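Local coordinates for protein alpha-galactosidase (Lactobacillus brevis, PDB 3MI6) that probably hydrolyses terminal, non-reducing alpha-D-galactose residues of alpha-D-galactosides, as a glycosidase of family 36, at residues N9-L14 with I22-K27; A31-Y36 with K74-S79; T133-F138 with D148-I153; V161-F166 with T290-E295. All coordinates share one frame; numbering follows the deposited sequence.

Contact 1: residues N9-L14 with I22-K27; sequences NLTFHL and IFQIMK
Phe12 and Phe23 exchange backbone hydrogen bonds in both directions, N of Phe12 to O of Phe23 and N of Phe23 to O of Phe12, both at 2.8 Å. A third bond, from Ile25 N to Leu10 O (3.0 Å), is nearly straight at 169°. Beside it Leu10 and Thr11 both face Asn6, a G1 beta bulge. On the Thr11 and His13 face, Thr11 OG1 bonds to Pro44 O, and Ile22 CG1 lies over the centre of the His13 imidazole, 3.4 Å from the ring centroid. On the other face, Phe23 CG, between its backbone N and carbonyl carbon (chi1 63°), starts the ring toward Phe12, whose CB sits over it, 3.7 Å from Phe23 CZ. The ring planes are only 19° apart, but displaced until little of one lies above the other. Ile25 CG1 reaches the edge of the Phe12 ring at CE2 (3.8 Å). Antiparallel bonding therefore fixes the hairpin register, while its aromatic face, stacked through Phe23 on Tyr151, is buried against the neighbouring sheet.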
loop_
_atom_site.group_PDB
_atom_site.type_symbol
_atom_site.label_atom_id
_atom_site.label_comp_id
_atom_site.label_asym_id
_atom_site.label_seq_id
_atom_site.Cartn_x
_atom_site.Cartn_y
_atom_site.Cartn_z
ATOM N N ASN D 9 -29.775 -17.929 -32.670
ATOM C CA ASN D 9 -28.953 -18.378 -31.541
ATOM C C ASN D 9 -29.402 -17.821 -30.199
ATOM O O ASN D 9 -28.826 -18.150 -29.158
ATOM C CB ASN D 9 -27.490 -18.009 -31.748
ATOM C CG ASN D 9 -26.867 -18.766 -32.869
ATOM O OD1 ASN D 9 -26.344 -19.860 -32.674
ATOM N ND2 ASN D 9 -26.917 -18.194 -34.065
ATOM N N LEU D 10 -30.420 -16.972 -30.231
ATOM C CA LEU D 10 -30.946 -16.384 -29.011
ATOM C C LEU D 10 -29.820 -15.658 -28.264
ATOM O O LEU D 10 -29.653 -15.779 -27.042
ATOM C CB LEU D 10 -31.641 -17.443 -28.143
ATOM C CG LEU D 10 -32.852 -18.162 -28.765
ATOM C CD1 LEU D 10 -33.465 -19.157 -27.792
ATOM C CD2 LEU D 10 -33.889 -17.171 -29.215
ATOM N N THR D 11 -29.053 -14.905 -29.046
ATOM C CA THR D 11 -28.031 -14.020 -28.537
ATOM C C THR D 11 -28.566 -12.594 -28.468
ATOM O O THR D 11 -28.860 -11.971 -29.487
ATOM C CB THR D 11 -26.817 -14.025 -29.441
ATOM O OG1 THR D 11 -26.345 -15.366 -29.583
ATOM C CG2 THR D 11 -25.733 -13.172 -28.844
ATOM N N PHE D 12 -28.690 -12.090 -27.248
ATOM C CA PHE D 12 -29.147 -10.743 -27.002
ATOM C C PHE D 12 -27.955 -9.888 -26.671
ATOM O O PHE D 12 -27.147 -10.229 -25.809
ATOM C CB PHE D 12 -30.147 -10.745 -25.856
ATOM C CG PHE D 12 -31.292 -11.669 -26.088
ATOM C CD1 PHE D 12 -32.464 -11.206 -26.659
ATOM C CD2 PHE D 12 -31.177 -13.017 -25.792
ATOM C CE1 PHE D 12 -33.508 -12.061 -26.899
ATOM C CE2 PHE D 12 -32.219 -13.874 -26.029
ATOM C CZ PHE D 12 -33.389 -13.396 -26.582
ATOM N N HIS D 13 -27.872 -8.765 -27.368
ATOM C CA HIS D 13 -26.725 -7.910 -27.332
ATOM C C HIS D 13 -27.231 -6.479 -27.297
ATOM O O HIS D 13 -27.798 -5.985 -28.256
ATOM C CB HIS D 13 -25.902 -8.181 -28.586
ATOM C CG HIS D 13 -24.598 -7.450 -28.648
ATOM N ND1 HIS D 13 -24.444 -6.147 -28.219
ATOM C CD2 HIS D 13 -23.395 -7.828 -29.143
ATOM C CE1 HIS D 13 -23.198 -5.761 -28.429
ATOM N NE2 HIS D 13 -22.539 -6.763 -28.984
ATOM N N LEU D 14 -27.032 -5.825 -26.160
ATOM C CA LEU D 14 -27.376 -4.426 -25.973
ATOM C C LEU D 14 -26.189 -3.463 -26.290
ATOM O O LEU D 14 -25.067 -3.649 -25.796
ATOM C CB LEU D 14 -27.861 -4.239 -24.535
ATOM C CG LEU D 14 -29.265 -4.760 -24.162
ATOM C CD1 LEU D 14 -29.377 -6.268 -24.240
ATOM C CD2 LEU D 14 -29.682 -4.263 -22.768
ATOM N N ILE D 22 -23.897 -8.162 -23.348
ATOM C CA ILE D 22 -24.270 -9.280 -24.197
ATOM C C ILE D 22 -24.576 -10.523 -23.363
ATOM O O ILE D 22 -23.772 -10.914 -22.505
ATOM C CB ILE D 22 -23.130 -9.659 -25.157
ATOM C CG1 ILE D 22 -22.601 -8.436 -25.903
ATOM C CG2 ILE D 22 -23.572 -10.735 -26.129
ATOM C CD1 ILE D 22 -21.261 -8.708 -26.629
ATOM N N PHE D 23 -25.725 -11.153 -23.619
ATOM C CA PHE D 23 -26.000 -12.471 -23.050
ATOM C C PHE D 23 -26.650 -13.432 -24.041
ATOM O O PHE D 23 -27.075 -13.023 -25.117
ATOM C CB PHE D 23 -26.821 -12.379 -21.759
ATOM C CG PHE D 23 -28.200 -11.788 -21.931
ATOM C CD1 PHE D 23 -28.376 -10.416 -22.014
ATOM C CD2 PHE D 23 -29.322 -12.607 -21.961
ATOM C CE1 PHE D 23 -29.633 -9.870 -22.143
ATOM C CE2 PHE D 23 -30.598 -12.063 -22.096
ATOM C CZ PHE D 23 -30.751 -10.692 -22.185
ATOM N N GLN D 24 -26.733 -14.705 -23.656
ATOM C CA GLN D 24 -27.192 -15.761 -24.549
ATOM C C GLN D 24 -28.027 -16.814 -23.825
ATOM O O GLN D 24 -27.690 -17.235 -22.716
ATOM C CB GLN D 24 -25.992 -16.433 -25.212
ATOM C CG GLN D 24 -26.349 -17.435 -26.292
ATOM C CD GLN D 24 -25.115 -18.040 -26.965
ATOM O OE1 GLN D 24 -24.078 -18.259 -26.323
ATOM N NE2 GLN D 24 -25.228 -18.322 -28.263
ATOM N N ILE D 25 -29.122 -17.240 -24.455
ATOM C CA ILE D 25 -29.886 -18.371 -23.940
ATOM C C ILE D 25 -29.091 -19.639 -24.189
ATOM O O ILE D 25 -28.526 -19.839 -25.268
ATOM C CB ILE D 25 -31.267 -18.484 -24.584
ATOM C CG1 ILE D 25 -32.081 -17.225 -24.300
ATOM C CG2 ILE D 25 -32.001 -19.677 -24.031
ATOM C CD1 ILE D 25 -32.243 -16.935 -22.818
HETATM N N MSE D 26 -29.045 -20.501 -23.189
HETATM C CA MSE D 26 -28.120 -21.616 -23.232
HETATM C C MSE D 26 -28.754 -23.004 -23.316
HETATM O O MSE D 26 -29.974 -23.178 -23.182
HETATM C CB MSE D 26 -27.199 -21.543 -22.027
HETATM C CG MSE D 26 -26.420 -20.242 -21.954
HETATM SE SE MSE D 26 -24.817 -20.546 -20.914
HETATM C CE MSE D 26 -25.609 -21.121 -19.210
ATOM N N LYS D 27 -27.893 -23.986 -23.552
ATOM C CA LYS D 27 -28.284 -25.382 -23.662
ATOM C C LYS D 27 -29.392 -25.753 -22.669
ATOM O O LYS D 27 -30.413 -26.320 -23.056
ATOM C CB LYS D 27 -27.046 -26.259 -23.465
ATOM C CG LYS D 27 -27.257 -27.732 -23.678
ATOM C CD LYS D 27 -26.015 -28.534 -23.272
ATOM C CE LYS D 27 -24.834 -28.330 -24.236
ATOM N NZ LYS D 27 -25.056 -28.955 -25.577
#

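Contact 2: residues A31-Y36 with K74-S79; sequences AGQIYY and KAEYAS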
loop_
_atom_site.group_PDB
_atom_site.type_symbol
_atom_site.label_atom_id
_atom_site.label_comp_id
_atom_site.label_asym_id
_atom_site.label_seq_id
_atom_site.Cartn_x
_atom_site.Cartn_y
_atom_site.Cartn_z
ATOM N N ALA D 31 -30.315 -18.176 -19.098
ATOM C CA ALA D 31 -29.562 -17.108 -19.757
ATOM C C ALA D 31 -28.123 -17.006 -19.240
ATOM O O ALA D 31 -27.886 -16.984 -18.027
ATOM C CB ALA D 31 -30.287 -15.768 -19.597
ATOM N N GLY D 32 -27.177 -16.940 -20.176
ATOM C CA GLY D 32 -25.751 -16.911 -19.881
ATOM C C GLY D 32 -25.115 -15.586 -20.249
ATOM O O GLY D 32 -25.164 -15.126 -21.389
ATOM N N GLN D 33 -24.520 -14.953 -19.253
ATOM C CA GLN D 33 -23.894 -13.656 -19.431
ATOM C C GLN D 33 -22.616 -13.869 -20.209
ATOM O O GLN D 33 -21.865 -14.795 -19.913
ATOM C CB GLN D 33 -23.612 -13.055 -18.063
ATOM C CG GLN D 33 -22.545 -12.037 -18.037
ATOM C CD GLN D 33 -22.929 -10.782 -18.755
ATOM O OE1 GLN D 33 -24.114 -10.446 -18.903
ATOM N NE2 GLN D 33 -21.917 -10.056 -19.202
ATOM N N ILE D 34 -22.386 -13.042 -21.226
ATOM C CA ILE D 34 -21.201 -13.206 -22.067
ATOM C C ILE D 34 -20.158 -12.094 -21.833
ATOM O O ILE D 34 -18.969 -12.364 -21.695
ATOM C CB ILE D 34 -21.566 -13.251 -23.582
ATOM C CG1 ILE D 34 -22.793 -14.115 -23.825
ATOM C CG2 ILE D 34 -20.409 -13.790 -24.414
ATOM C CD1 ILE D 34 -23.043 -14.357 -25.274
ATOM N N TYR D 35 -20.609 -10.847 -21.789
ATOM C CA TYR D 35 -19.680 -9.733 -21.745
ATOM C C TYR D 35 -20.345 -8.388 -21.459
ATOM O O TYR D 35 -21.413 -8.086 -21.989
ATOM C CB TYR D 35 -18.910 -9.654 -23.064
ATOM C CG TYR D 35 -18.172 -8.359 -23.223
ATOM C CD1 TYR D 35 -16.898 -8.186 -22.677
ATOM C CD2 TYR D 35 -18.745 -7.296 -23.905
ATOM C CE1 TYR D 35 -16.214 -6.975 -22.822
ATOM C CE2 TYR D 35 -18.080 -6.100 -24.045
ATOM C CZ TYR D 35 -16.820 -5.942 -23.502
ATOM O OH TYR D 35 -16.171 -4.746 -23.658
ATOM N N TYR D 36 -19.708 -7.581 -20.619
ATOM C CA TYR D 36 -20.175 -6.219 -20.351
ATOM C C TYR D 36 -18.914 -5.400 -20.217
ATOM O O TYR D 36 -18.042 -5.716 -19.407
ATOM C CB TYR D 36 -21.050 -6.153 -19.088
ATOM C CG TYR D 36 -21.689 -4.802 -18.802
ATOM C CD1 TYR D 36 -21.897 -3.868 -19.811
ATOM C CD2 TYR D 36 -22.107 -4.470 -17.516
ATOM C CE1 TYR D 36 -22.488 -2.623 -19.541
ATOM C CE2 TYR D 36 -22.695 -3.231 -17.232
ATOM C CZ TYR D 36 -22.882 -2.308 -18.245
ATOM O OH TYR D 36 -23.464 -1.081 -17.952
ATOM N N LYS D 74 -20.920 -17.901 -16.046
ATOM C CA LYS D 74 -21.504 -16.600 -15.761
ATOM C C LYS D 74 -23.010 -16.556 -16.056
ATOM O O LYS D 74 -23.456 -16.822 -17.166
ATOM C CB LYS D 74 -20.810 -15.518 -16.569
ATOM C CG LYS D 74 -19.428 -15.140 -16.090
ATOM C CD LYS D 74 -18.644 -14.560 -17.254
ATOM C CE LYS D 74 -18.394 -15.670 -18.249
ATOM N NZ LYS D 74 -17.928 -15.173 -19.544
ATOM N N ALA D 75 -23.796 -16.197 -15.052
ATOM C CA ALA D 75 -25.236 -16.206 -15.199
ATOM C C ALA D 75 -25.806 -14.812 -15.210
ATOM O O ALA D 75 -25.157 -13.844 -14.803
ATOM C CB ALA D 75 -25.863 -16.993 -14.092
ATOM N N GLU D 76 -27.046 -14.725 -15.653
ATOM C CA GLU D 76 -27.725 -13.451 -15.782
ATOM C C GLU D 76 -28.737 -13.266 -14.651
ATOM O O GLU D 76 -29.052 -12.152 -14.261
ATOM C CB GLU D 76 -28.418 -13.391 -17.137
ATOM C CG GLU D 76 -28.974 -12.043 -17.483
ATOM C CD GLU D 76 -27.894 -11.029 -17.828
ATOM O OE1 GLU D 76 -26.692 -11.396 -17.831
ATOM O OE2 GLU D 76 -28.260 -9.865 -18.106
ATOM N N TYR D 77 -29.230 -14.371 -14.113
ATOM C CA TYR D 77 -30.210 -14.340 -13.039
ATOM C C TYR D 77 -30.280 -15.741 -12.493
ATOM O O TYR D 77 -31.134 -16.510 -12.886
ATOM C CB TYR D 77 -31.592 -13.899 -13.559
ATOM C CG TYR D 77 -32.451 -13.249 -12.506
ATOM C CD1 TYR D 77 -32.245 -11.935 -12.130
ATOM C CD2 TYR D 77 -33.451 -13.949 -11.877
ATOM C CE1 TYR D 77 -33.008 -11.339 -11.161
ATOM C CE2 TYR D 77 -34.223 -13.367 -10.913
ATOM C CZ TYR D 77 -33.997 -12.062 -10.553
ATOM O OH TYR D 77 -34.777 -11.480 -9.575
ATOM N N ALA D 78 -29.374 -16.075 -11.586
ATOM C CA ALA D 78 -29.223 -17.463 -11.162
ATOM C C ALA D 78 -29.991 -17.883 -9.899
ATOM O O ALA D 78 -30.285 -17.068 -9.018
ATOM C CB ALA D 78 -27.740 -17.804 -11.011
ATOM N N SER D 79 -30.276 -19.176 -9.802
ATOM C CA SER D 79 -30.884 -19.745 -8.610
ATOM C C SER D 79 -29.879 -20.639 -7.896
ATOM O O SER D 79 -28.839 -20.992 -8.443
ATOM C CB SER D 79 -32.075 -20.603 -9.007
ATOM O OG SER D 79 -31.614 -21.689 -9.803
#
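Gly32 and Ala75 form a single backbone bridge, through which the loop segment 74-79 is attached to strand 31-36, an edge strand of the small antiparallel sheet at the N-terminus. Gln33 N donates to Lys74 O at 3.0 Å, from well above the carbonyl plane (49° out of it). A weak bond from Glu76 N to Ala31 O, 3.4 Å long, completes the bridge. Side chains then close over it from the loop: Lys74 CB lies 3.6 Å from Gln33 O, and Glu76 CB packs on Ala31 CB at 3.9 Å. With CG anti to the backbone N (chi1 -171°) and a bend at the next bond, the Glu76 carboxylate turns back beside Gln33, whose amide plane is within 16° of its own. Glu76 OE1 lies 3.5 Å from Gln33 CB, and Glu76 OE2 accepts from the hydroxyls of Tyr151 and Tyr21. An alanine in place of Gln33 would probably open a gap beside the carboxylate and leave Glu76 OE1 without the adjacent amide group. Since Glu76 is buried, the two tyrosine bonds would help to stabilise its charge, with Lys162 contributing at most a long, weak ion pair.

Contact 3: residues T133-F138 with D148-I153; sequences TLVVSF and DLNYSI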
loop_
_atom_site.group_PDB
_atom_site.type_symbol
_atom_site.label_atom_id
_atom_site.label_comp_id
_atom_site.label_asym_id
_atom_site.label_seq_id
_atom_site.Cartn_x
_atom_site.Cartn_y
_atom_site.Cartn_z
ATOM N N THR D 133 -36.870 -1.229 -24.736
ATOM C CA THR D 133 -37.040 -2.170 -23.639
ATOM C C THR D 133 -37.108 -3.577 -24.204
ATOM O O THR D 133 -37.901 -3.849 -25.094
ATOM C CB THR D 133 -38.308 -1.886 -22.792
ATOM O OG1 THR D 133 -38.387 -0.499 -22.471
ATOM C CG2 THR D 133 -38.285 -2.679 -21.503
ATOM N N LEU D 134 -36.252 -4.449 -23.685
ATOM C CA LEU D 134 -36.197 -5.857 -24.051
ATOM C C LEU D 134 -36.772 -6.641 -22.886
ATOM O O LEU D 134 -36.338 -6.455 -21.752
ATOM C CB LEU D 134 -34.744 -6.277 -24.276
ATOM C CG LEU D 134 -34.479 -7.761 -24.558
ATOM C CD1 LEU D 134 -34.970 -8.153 -25.938
ATOM C CD2 LEU D 134 -33.018 -8.115 -24.419
ATOM N N VAL D 135 -37.758 -7.497 -23.147
ATOM C CA VAL D 135 -38.343 -8.323 -22.096
ATOM C C VAL D 135 -38.108 -9.793 -22.387
ATOM O O VAL D 135 -38.591 -10.312 -23.378
ATOM C CB VAL D 135 -39.853 -8.112 -21.959
ATOM C CG1 VAL D 135 -40.385 -8.914 -20.779
ATOM C CG2 VAL D 135 -40.176 -6.653 -21.805
ATOM N N VAL D 136 -37.380 -10.472 -21.514
ATOM C CA VAL D 136 -36.995 -11.846 -21.783
ATOM C C VAL D 136 -37.673 -12.792 -20.807
ATOM O O VAL D 136 -37.255 -12.910 -19.656
ATOM C CB VAL D 136 -35.461 -12.024 -21.710
ATOM C CG1 VAL D 136 -35.081 -13.472 -21.912
ATOM C CG2 VAL D 136 -34.790 -11.164 -22.745
ATOM N N SER D 137 -38.706 -13.485 -21.280
ATOM C CA SER D 137 -39.566 -14.281 -20.407
ATOM C C SER D 137 -39.136 -15.745 -20.303
ATOM O O SER D 137 -38.734 -16.353 -21.286
ATOM C CB SER D 137 -41.017 -14.169 -20.871
ATOM O OG SER D 137 -41.404 -12.809 -20.993
ATOM N N PHE D 138 -39.204 -16.293 -19.094
ATOM C CA PHE D 138 -38.870 -17.691 -18.857
ATOM C C PHE D 138 -40.046 -18.372 -18.163
ATOM O O PHE D 138 -40.982 -17.712 -17.719
ATOM C CB PHE D 138 -37.630 -17.817 -17.958
ATOM C CG PHE D 138 -36.391 -17.153 -18.507
ATOM C CD1 PHE D 138 -36.286 -15.771 -18.558
ATOM C CD2 PHE D 138 -35.314 -17.913 -18.939
ATOM C CE1 PHE D 138 -35.149 -15.171 -19.055
ATOM C CE2 PHE D 138 -34.181 -17.312 -19.427
ATOM C CZ PHE D 138 -34.102 -15.946 -19.487
ATOM N N ASP D 148 -40.306 -12.464 -15.941
ATOM C CA ASP D 148 -39.871 -11.519 -16.956
ATOM C C ASP D 148 -38.591 -10.794 -16.520
ATOM O O ASP D 148 -38.546 -10.173 -15.453
ATOM C CB ASP D 148 -40.983 -10.524 -17.280
ATOM C CG ASP D 148 -42.142 -11.176 -18.020
ATOM O OD1 ASP D 148 -41.954 -12.346 -18.430
ATOM O OD2 ASP D 148 -43.221 -10.535 -18.191
ATOM N N LEU D 149 -37.545 -10.908 -17.339
ATOM C CA LEU D 149 -36.308 -10.150 -17.157
ATOM C C LEU D 149 -36.302 -8.923 -18.077
ATOM O O LEU D 149 -36.313 -9.038 -19.300
ATOM C CB LEU D 149 -35.074 -11.020 -17.416
ATOM C CG LEU D 149 -34.797 -12.111 -16.385
ATOM C CD1 LEU D 149 -33.398 -12.692 -16.528
ATOM C CD2 LEU D 149 -34.972 -11.548 -15.004
ATOM N N ASN D 150 -36.288 -7.745 -17.478
ATOM C CA ASN D 150 -36.340 -6.522 -18.248
ATOM C C ASN D 150 -34.981 -5.864 -18.379
ATOM O O ASN D 150 -34.117 -5.975 -17.493
ATOM C CB ASN D 150 -37.341 -5.571 -17.614
ATOM C CG ASN D 150 -38.645 -6.258 -17.290
ATOM O OD1 ASN D 150 -39.287 -6.824 -18.164
ATOM N ND2 ASN D 150 -39.035 -6.228 -16.028
ATOM N N TYR D 151 -34.803 -5.192 -19.508
ATOM C CA TYR D 151 -33.548 -4.576 -19.875
ATOM C C TYR D 151 -33.928 -3.424 -20.766
ATOM O O TYR D 151 -34.315 -3.641 -21.903
ATOM C CB TYR D 151 -32.729 -5.530 -20.729
ATOM C CG TYR D 151 -32.214 -6.786 -20.059
ATOM C CD1 TYR D 151 -32.970 -7.952 -20.037
ATOM C CD2 TYR D 151 -30.943 -6.826 -19.497
ATOM C CE1 TYR D 151 -32.485 -9.119 -19.445
ATOM C CE2 TYR D 151 -30.453 -7.976 -18.899
ATOM C CZ TYR D 151 -31.218 -9.122 -18.880
ATOM O OH TYR D 151 -30.718 -10.262 -18.288
ATOM N N SER D 152 -33.842 -2.201 -20.272
ATOM C CA SER D 152 -34.023 -1.045 -21.141
ATOM C C SER D 152 -32.692 -0.359 -21.448
ATOM O O SER D 152 -31.978 0.058 -20.541
ATOM C CB SER D 152 -34.983 -0.058 -20.504
ATOM O OG SER D 152 -36.117 -0.740 -20.027
ATOM N N ILE D 153 -32.362 -0.264 -22.732
ATOM C CA ILE D 153 -31.198 0.475 -23.191
ATOM C C ILE D 153 -31.475 1.975 -23.259
ATOM O O ILE D 153 -32.509 2.403 -23.753
ATOM C CB ILE D 153 -30.737 -0.022 -24.576
ATOM C CG1 ILE D 153 -29.796 -1.210 -24.420
ATOM C CG2 ILE D 153 -29.974 1.046 -25.337
ATOM C CD1 ILE D 153 -28.777 -1.280 -25.534
#
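Leu134 and Tyr151 belong to the tightly packed half of this contact, the face that also carries Val136, Phe138 and Leu149. Leu134 CB and Tyr151 CB meet at 4.1 Å, and Leu149 CD1 reaches Phe138 CE1 at 3.9 Å. Phe12, Leu14, Phe23 and Ile25 cover this face from the neighbouring sheet, and the Tyr151 hydroxyl bonds to Glu76 OE2. The strands themselves are joined by paired backbone bonds: Leu134 N to Tyr151 O (2.8 Å) and Val136 N to Leu149 O (2.8 Å), each returned by a bond in the other direction. The opposite face is looser, more polar and partly exposed. There Ser137 OG donates to Asp148 OD1 at 2.7 Å, approaching from above the carboxylate plane, 57° out of it; Asp148 CG, beside its own backbone N (chi1 -70°), is thereby brought toward Ser137. Asn150 lies alongside Val135, its OD1 3.5 Å from Val135 CG1, while its ND2 bonds to Ser163 OG on the next strand. Thr133 OG1 finds its partner in Gly113 O. An apolar buried face and a polar outer one, on an antiparallel hairpin with strands at 162°, suit the beta-sandwich character of the family 36 N-terminal domain.

Contact 4: residues V161-F166 with T290-E295; sequences VKSAKF and TFQTPE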
loop_
_atom_site.group_PDB
_atom_site.type_symbol
_atom_site.label_atom_id
_atom_site.label_comp_id
_atom_site.label_asym_id
_atom_site.label_seq_id
_atom_site.Cartn_x
_atom_site.Cartn_y
_atom_site.Cartn_z
ATOM N N VAL D 161 -30.927 -0.167 -17.825
ATOM C CA VAL D 161 -31.787 -0.317 -16.638
ATOM C C VAL D 161 -32.376 -1.712 -16.566
ATOM O O VAL D 161 -32.915 -2.196 -17.548
ATOM C CB VAL D 161 -32.989 0.648 -16.668
ATOM C CG1 VAL D 161 -33.903 0.390 -15.475
ATOM C CG2 VAL D 161 -32.540 2.078 -16.672
ATOM N N LYS D 162 -32.309 -2.351 -15.405
ATOM C CA LYS D 162 -32.774 -3.732 -15.279
ATOM C C LYS D 162 -33.836 -3.899 -14.217
ATOM O O LYS D 162 -33.855 -3.161 -13.236
ATOM C CB LYS D 162 -31.598 -4.665 -14.983
ATOM C CG LYS D 162 -30.610 -4.794 -16.134
ATOM C CD LYS D 162 -29.363 -5.536 -15.720
ATOM C CE LYS D 162 -29.667 -6.921 -15.229
ATOM N NZ LYS D 162 -28.395 -7.616 -14.972
ATOM N N SER D 163 -34.734 -4.860 -14.430
ATOM C CA SER D 163 -35.649 -5.304 -13.378
ATOM C C SER D 163 -36.099 -6.743 -13.588
ATOM O O SER D 163 -35.671 -7.409 -14.530
ATOM C CB SER D 163 -36.870 -4.393 -13.259
ATOM O OG SER D 163 -37.808 -4.644 -14.292
ATOM N N ALA D 164 -36.968 -7.214 -12.700
ATOM C CA ALA D 164 -37.547 -8.540 -12.822
ATOM C C ALA D 164 -39.000 -8.475 -12.404
ATOM O O ALA D 164 -39.355 -7.718 -11.503
ATOM C CB ALA D 164 -36.782 -9.543 -11.966
ATOM N N LYS D 165 -39.842 -9.249 -13.083
ATOM C CA LYS D 165 -41.263 -9.348 -12.758
ATOM C C LYS D 165 -41.636 -10.802 -12.725
ATOM O O LYS D 165 -41.432 -11.513 -13.705
ATOM C CB LYS D 165 -42.106 -8.660 -13.816
ATOM C CG LYS D 165 -43.583 -8.683 -13.526
ATOM C CD LYS D 165 -44.364 -8.131 -14.706
ATOM C CE LYS D 165 -45.560 -7.301 -14.257
ATOM N NZ LYS D 165 -46.453 -6.959 -15.403
ATOM N N PHE D 166 -42.174 -11.247 -11.600
ATOM C CA PHE D 166 -42.549 -12.645 -11.414
ATOM C C PHE D 166 -44.046 -12.816 -11.639
ATOM O O PHE D 166 -44.844 -12.013 -11.156
ATOM C CB PHE D 166 -42.211 -13.094 -9.990
ATOM C CG PHE D 166 -40.738 -13.209 -9.709
ATOM C CD1 PHE D 166 -39.944 -12.089 -9.615
ATOM C CD2 PHE D 166 -40.151 -14.445 -9.503
ATOM C CE1 PHE D 166 -38.584 -12.206 -9.355
ATOM C CE2 PHE D 166 -38.795 -14.556 -9.238
ATOM C CZ PHE D 166 -38.018 -13.438 -9.173
ATOM N N THR D 290 -48.612 -11.249 -9.256
ATOM C CA THR D 290 -47.380 -10.787 -9.863
ATOM C C THR D 290 -46.535 -10.025 -8.869
ATOM O O THR D 290 -47.050 -9.431 -7.917
ATOM C CB THR D 290 -47.678 -9.832 -11.008
ATOM O OG1 THR D 290 -48.632 -8.862 -10.567
ATOM C CG2 THR D 290 -48.248 -10.587 -12.187
ATOM N N PHE D 291 -45.230 -10.036 -9.095
ATOM C CA PHE D 291 -44.319 -9.243 -8.282
ATOM C C PHE D 291 -43.274 -8.527 -9.136
ATOM O O PHE D 291 -42.516 -9.173 -9.866
ATOM C CB PHE D 291 -43.641 -10.098 -7.202
ATOM C CG PHE D 291 -42.657 -9.334 -6.376
ATOM C CD1 PHE D 291 -43.090 -8.521 -5.348
ATOM C CD2 PHE D 291 -41.303 -9.400 -6.652
ATOM C CE1 PHE D 291 -42.198 -7.792 -4.604
ATOM C CE2 PHE D 291 -40.404 -8.675 -5.908
ATOM C CZ PHE D 291 -40.853 -7.872 -4.879
ATOM N N GLN D 292 -43.251 -7.197 -9.046
ATOM C CA GLN D 292 -42.281 -6.353 -9.776
ATOM C C GLN D 292 -41.110 -5.901 -8.865
ATOM O O GLN D 292 -41.349 -5.307 -7.806
ATOM C CB GLN D 292 -43.013 -5.123 -10.351
ATOM C CG GLN D 292 -42.146 -4.089 -11.058
ATOM C CD GLN D 292 -41.452 -4.649 -12.295
ATOM O OE1 GLN D 292 -42.098 -4.996 -13.291
ATOM N NE2 GLN D 292 -40.126 -4.729 -12.238
ATOM N N THR D 293 -39.860 -6.171 -9.252
ATOM C CA THR D 293 -38.735 -5.608 -8.484
ATOM C C THR D 293 -38.540 -4.127 -8.798
ATOM O O THR D 293 -38.934 -3.660 -9.870
ATOM C CB THR D 293 -37.392 -6.310 -8.730
ATOM O OG1 THR D 293 -36.871 -5.909 -9.998
ATOM C CG2 THR D 293 -37.530 -7.811 -8.682
ATOM N N PRO D 294 -37.934 -3.374 -7.856
ATOM C CA PRO D 294 -37.569 -1.983 -8.149
ATOM C C PRO D 294 -36.491 -2.039 -9.210
ATOM O O PRO D 294 -35.862 -3.093 -9.353
ATOM C CB PRO D 294 -36.970 -1.486 -6.835
ATOM C CG PRO D 294 -37.357 -2.470 -5.808
ATOM C CD PRO D 294 -37.525 -3.779 -6.500
ATOM N N GLU D 295 -36.269 -0.949 -9.935
ATOM C CA GLU D 295 -35.283 -0.956 -11.012
ATOM C C GLU D 295 -33.831 -0.783 -10.547
ATOM O O GLU D 295 -33.538 0.002 -9.629
ATOM C CB GLU D 295 -35.640 0.101 -12.053
ATOM C CG GLU D 295 -36.769 -0.337 -12.952
ATOM C CD GLU D 295 -37.154 0.708 -13.962
ATOM O OE1 GLU D 295 -36.882 1.908 -13.731
ATOM O OE2 GLU D 295 -37.737 0.324 -14.996
HETATM O O HOH W 1 -38.239 -2.349 -15.723
#
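Phe166 and Phe291 are paired by backbone hydrogen bonds, Phe166 N to Phe291 O at 2.7 Å and Phe291 N to Phe166 O at 2.9 Å. Thr293 N continues the ladder to Ala164 O, almost straight at 178°. Beyond this point a side chain takes over: Thr293 OG1 accepts from Ala164 N (3.0 Å), its position between backbone N and carbonyl carbon (chi1 76°) bringing it there. Gln292 NE2 donates to Thr293 O (2.9 Å), on a lone pair, and makes a weak bond to Ser163 OG (3.1 Å), which also bonds to Asn150 ND2. A water joins Ser163 OG to Glu295 OE2, itself in a salt bridge with Lys114. Ala164 CB touches Thr293 CG2 (3.8 Å), an apolar contact, while a Val161 methyl, CG1, packs on the Glu295 carboxylate at CD (3.6 Å). An alanine at Gln292 would probably leave Thr293 O without this amide donor and remove the weak tie to Ser163. Side-chain and water bonds thus span the interruption in strand 290-301, before backbone pairing resumes at Lys162 and Ala296.

In the fold
The contacts follow one another in series along the chain; contact 4 spans the longest interval, its segments 124 residues apart. Contact 1 and strand 31-36 of contact 2 lie in the small antiparallel sheet of strands 4-6 to 31-36, the contact centres about 9 Å apart. Contacts 3 and 4, centres about 10 Å apart, lie in the large antiparallel sheet, where strands 146-154 and 159-167 are neighbours. The two sheets pack together: contacts 1 and 3, centres about 12 Å apart, touch through Phe23 and Tyr151, and loop 74-79 of contact 2 touches both contacts 3 and 4. All four lie away from the predicted catalytic residues, within the beta-rich part preceding the parallel barrel.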